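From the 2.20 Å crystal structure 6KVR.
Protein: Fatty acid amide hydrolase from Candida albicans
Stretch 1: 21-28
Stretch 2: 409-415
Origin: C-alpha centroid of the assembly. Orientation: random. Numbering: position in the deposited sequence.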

# COMPACT_ATOMS: atom_id res chain seq x y z
N GLU A 21 42.20 -5.77 -8.97
CA GLU A 21 43.23 -6.06 -7.97
C GLU A 21 42.60 -6.23 -6.59
O GLU A 21 42.87 -7.22 -5.90
N ILE A 22 41.74 -5.29 -6.19
CA ILE A 22 41.11 -5.37 -4.87
C ILE A 22 40.22 -6.60 -4.76
O ILE A 22 40.24 -7.31 -3.75
N TYR A 23 39.44 -6.88 -5.81
CA TYR A 23 38.59 -8.08 -5.78
C TYR A 23 39.44 -9.34 -5.63
O TYR A 23 39.14 -10.20 -4.79
N THR A 24 40.50 -9.47 -6.43
CA THR A 24 41.28 -10.71 -6.38
C THR A 24 41.93 -10.92 -5.02
O THR A 24 41.97 -12.04 -4.51
N LYS A 25 42.43 -9.85 -4.39
CA LYS A 25 43.11 -10.01 -3.10
C LYS A 25 42.14 -10.19 -1.94
O LYS A 25 42.30 -11.12 -1.14
N GLU A 26 41.15 -9.30 -1.80
CA GLU A 26 40.32 -9.27 -0.60
C GLU A 26 39.08 -10.14 -0.67
O GLU A 26 38.58 -10.55 0.39
N TRP A 27 38.55 -10.44 -1.86
CA TRP A 27 37.25 -11.11 -1.92
C TRP A 27 37.27 -12.46 -2.62
O TRP A 27 36.59 -13.39 -2.17
N LEU A 28 38.03 -12.61 -3.70
CA LEU A 28 38.07 -13.88 -4.43
C LEU A 28 38.36 -15.11 -3.57
O LEU A 28 37.73 -16.15 -3.82
N SER A 409 30.48 -1.96 -5.43
CA SER A 409 31.82 -1.42 -5.20
C SER A 409 32.41 -1.85 -3.85
O SER A 409 33.63 -1.79 -3.68
N GLY A 410 31.57 -2.29 -2.91
CA GLY A 410 32.10 -2.80 -1.64
C GLY A 410 33.03 -4.00 -1.80
O GLY A 410 33.85 -4.26 -0.91
N SER A 411 32.90 -4.75 -2.90
CA SER A 411 33.83 -5.83 -3.19
C SER A 411 34.62 -5.60 -4.47
O SER A 411 35.54 -6.37 -4.75
N ASN A 412 34.26 -4.59 -5.27
CA ASN A 412 34.90 -4.32 -6.55
C ASN A 412 34.82 -5.51 -7.51
O ASN A 412 35.64 -5.64 -8.42
N GLU A 413 33.82 -6.38 -7.32
CA GLU A 413 33.64 -7.57 -8.16
C GLU A 413 33.38 -7.17 -9.61
O GLU A 413 32.80 -6.11 -9.87
N PRO A 414 33.79 -8.01 -10.57
CA PRO A 414 33.62 -7.63 -11.99
C PRO A 414 32.14 -7.60 -12.38
O PRO A 414 31.35 -8.46 -11.99
N LEU A 415 31.79 -6.60 -13.18
CA LEU A 415 30.42 -6.43 -13.63
C LEU A 415 30.06 -7.45 -14.71
O LEU A 415 30.80 -7.63 -15.68

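The contact joins one face of a helix, 21-28, to an irregular segment, 409-415, and buries 322 Å² summed over both sides. Y23, S411 and, almost equally, W27 and N412 account for most of it. The backbones come closest where Y23 meets N412, with 5.3 Å between Y23 CA and N412 CA, and both residues point their CA-to-CB bonds toward the other stretch.

Y23, the residue with the most covered area (75 Å²), points its CA-to-CB bond toward the loop and adopts the t rotamer (chi1 174°, chi2 80°). Its ring runs beside the chain from S411 to P414. P414 CD sits 3.8 Å from the centroid of the Y23 ring and only 6° off the ring normal, a CH-pi contact almost directly over one face. The carbonyl atom S411 O lies at the ring edge, near its plane, and is 3.6 Å from Y23 CB. Further contacts run from Y23 CD1 to E413 CA at 3.4 Å and from Y23 CB to N412 O at 3.5 Å. E413 itself, in p, starts sideways and its end leads away, its carboxylate being hydrogen-bonded elsewhere in the structure.

One turn along, W27 also points toward the loop, with chi1 at -62° (m) and chi2 at 97°. Here S411 packs on the indole through both its backbone and its CB: S411 CA stands 3.6 Å from the centroid of the five-membered ring of W27, 20° off the normal, and so over the face, and S411 CB is 3.8 Å from W27 CG. W27 CD1 approaches S411 O to 3.3 Å, while W27 CZ2 comes within 3.4 Å of G410 O. Having no side chain, G410 meets the indole through its backbone. The helix widens into a pi-type turn at 23-27, where Y23 O accepts from both W27 N (3.0 Å) and L28 N (2.9 Å).

S411 therefore touches both aromatic residues, although its CA-to-CB bond points sideways. Its p rotamer (chi1 80°) brings OG within reach of its own segment: E413 N donates to S411 OG at 3.2 Å, with an N-H...O angle of 138°, a bond that bridges N412.

N412 has positive phi (58°), being the first residue after a helix to leave helical phi/psi. Its side chain, in m, points toward the helix and places N412 OD1 3.7 Å from I22 CG2, a van der Waals contact; N412 ND2 is hydrogen-bonded elsewhere. No hydrogen bond crosses between the stretches, so the fit rests on CH groups over the two aromatic faces, with backbone carbonyl oxygens in van der Waals contact beside them.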

# COMPACT_ATOMS: atom_id res chain seq x y z
CB GLU A 21 44.28 -4.95 -7.97
CG GLU A 21 45.34 -5.12 -6.89
CD GLU A 21 46.27 -3.91 -6.79
OE1 GLU A 21 46.24 -3.07 -7.72
OE2 GLU A 21 47.03 -3.82 -5.79
CB ILE A 22 40.33 -4.08 -4.57
CG1 ILE A 22 41.30 -2.89 -4.48
CG2 ILE A 22 39.55 -4.22 -3.26
CD1 ILE A 22 40.60 -1.54 -4.25
CB TYR A 23 37.72 -8.15 -7.04
CG TYR A 23 36.91 -9.44 -7.17
CD1 TYR A 23 35.72 -9.60 -6.47
CD2 TYR A 23 37.33 -10.49 -8.00
CE1 TYR A 23 34.96 -10.78 -6.59
CE2 TYR A 23 36.59 -11.66 -8.12
CZ TYR A 23 35.40 -11.80 -7.41
OH TYR A 23 34.65 -12.97 -7.51
CB THR A 24 42.33 -10.75 -7.49
OG1 THR A 24 41.71 -10.46 -8.75
CG2 THR A 24 42.94 -12.14 -7.58
CB LYS A 25 44.04 -8.82 -2.82
CG LYS A 25 45.34 -9.25 -2.16
CD LYS A 25 46.33 -8.11 -1.96
CE LYS A 25 47.74 -8.53 -2.40
NZ LYS A 25 48.25 -9.77 -1.73
CB GLU A 26 39.85 -7.83 -0.28
CG GLU A 26 40.86 -6.76 -0.58
CD GLU A 26 41.98 -6.73 0.45
OE1 GLU A 26 41.87 -7.47 1.46
OE2 GLU A 26 42.97 -5.98 0.25
CB TRP A 27 36.24 -10.18 -2.58
CG TRP A 27 36.05 -8.94 -1.76
CD1 TRP A 27 36.67 -7.74 -1.94
CD2 TRP A 27 35.22 -8.79 -0.60
NE1 TRP A 27 36.26 -6.84 -0.99
CE2 TRP A 27 35.38 -7.46 -0.15
CE3 TRP A 27 34.35 -9.64 0.09
CZ2 TRP A 27 34.70 -6.96 0.96
CZ3 TRP A 27 33.68 -9.14 1.20
CH2 TRP A 27 33.85 -7.81 1.62
CB LEU A 28 39.09 -13.78 -5.57
CG LEU A 28 39.24 -15.02 -6.46
CD1 LEU A 28 37.89 -15.53 -6.98
CD2 LEU A 28 40.18 -14.71 -7.61
CB SER A 409 31.80 0.12 -5.29
OG SER A 409 31.07 0.68 -4.20
CB SER A 411 33.07 -7.16 -3.31
OG SER A 411 32.47 -7.25 -4.60
CB ASN A 412 36.34 -3.88 -6.34
CG ASN A 412 36.42 -2.46 -5.83
OD1 ASN A 412 36.84 -2.21 -4.70
ND2 ASN A 412 35.97 -1.52 -6.64
CB GLU A 413 32.48 -8.43 -7.64
CG GLU A 413 31.10 -7.73 -7.60
CD GLU A 413 29.93 -8.71 -7.33
OE1 GLU A 413 29.71 -9.64 -8.16
OE2 GLU A 413 29.23 -8.56 -6.30
CB PRO A 414 34.38 -8.73 -12.75
CG PRO A 414 34.51 -9.87 -11.80
CD PRO A 414 34.54 -9.27 -10.42
CB LEU A 415 30.22 -5.01 -14.16
CG LEU A 415 30.31 -3.94 -13.07
CD1 LEU A 415 30.05 -2.57 -13.66
CD2 LEU A 415 29.32 -4.22 -11.95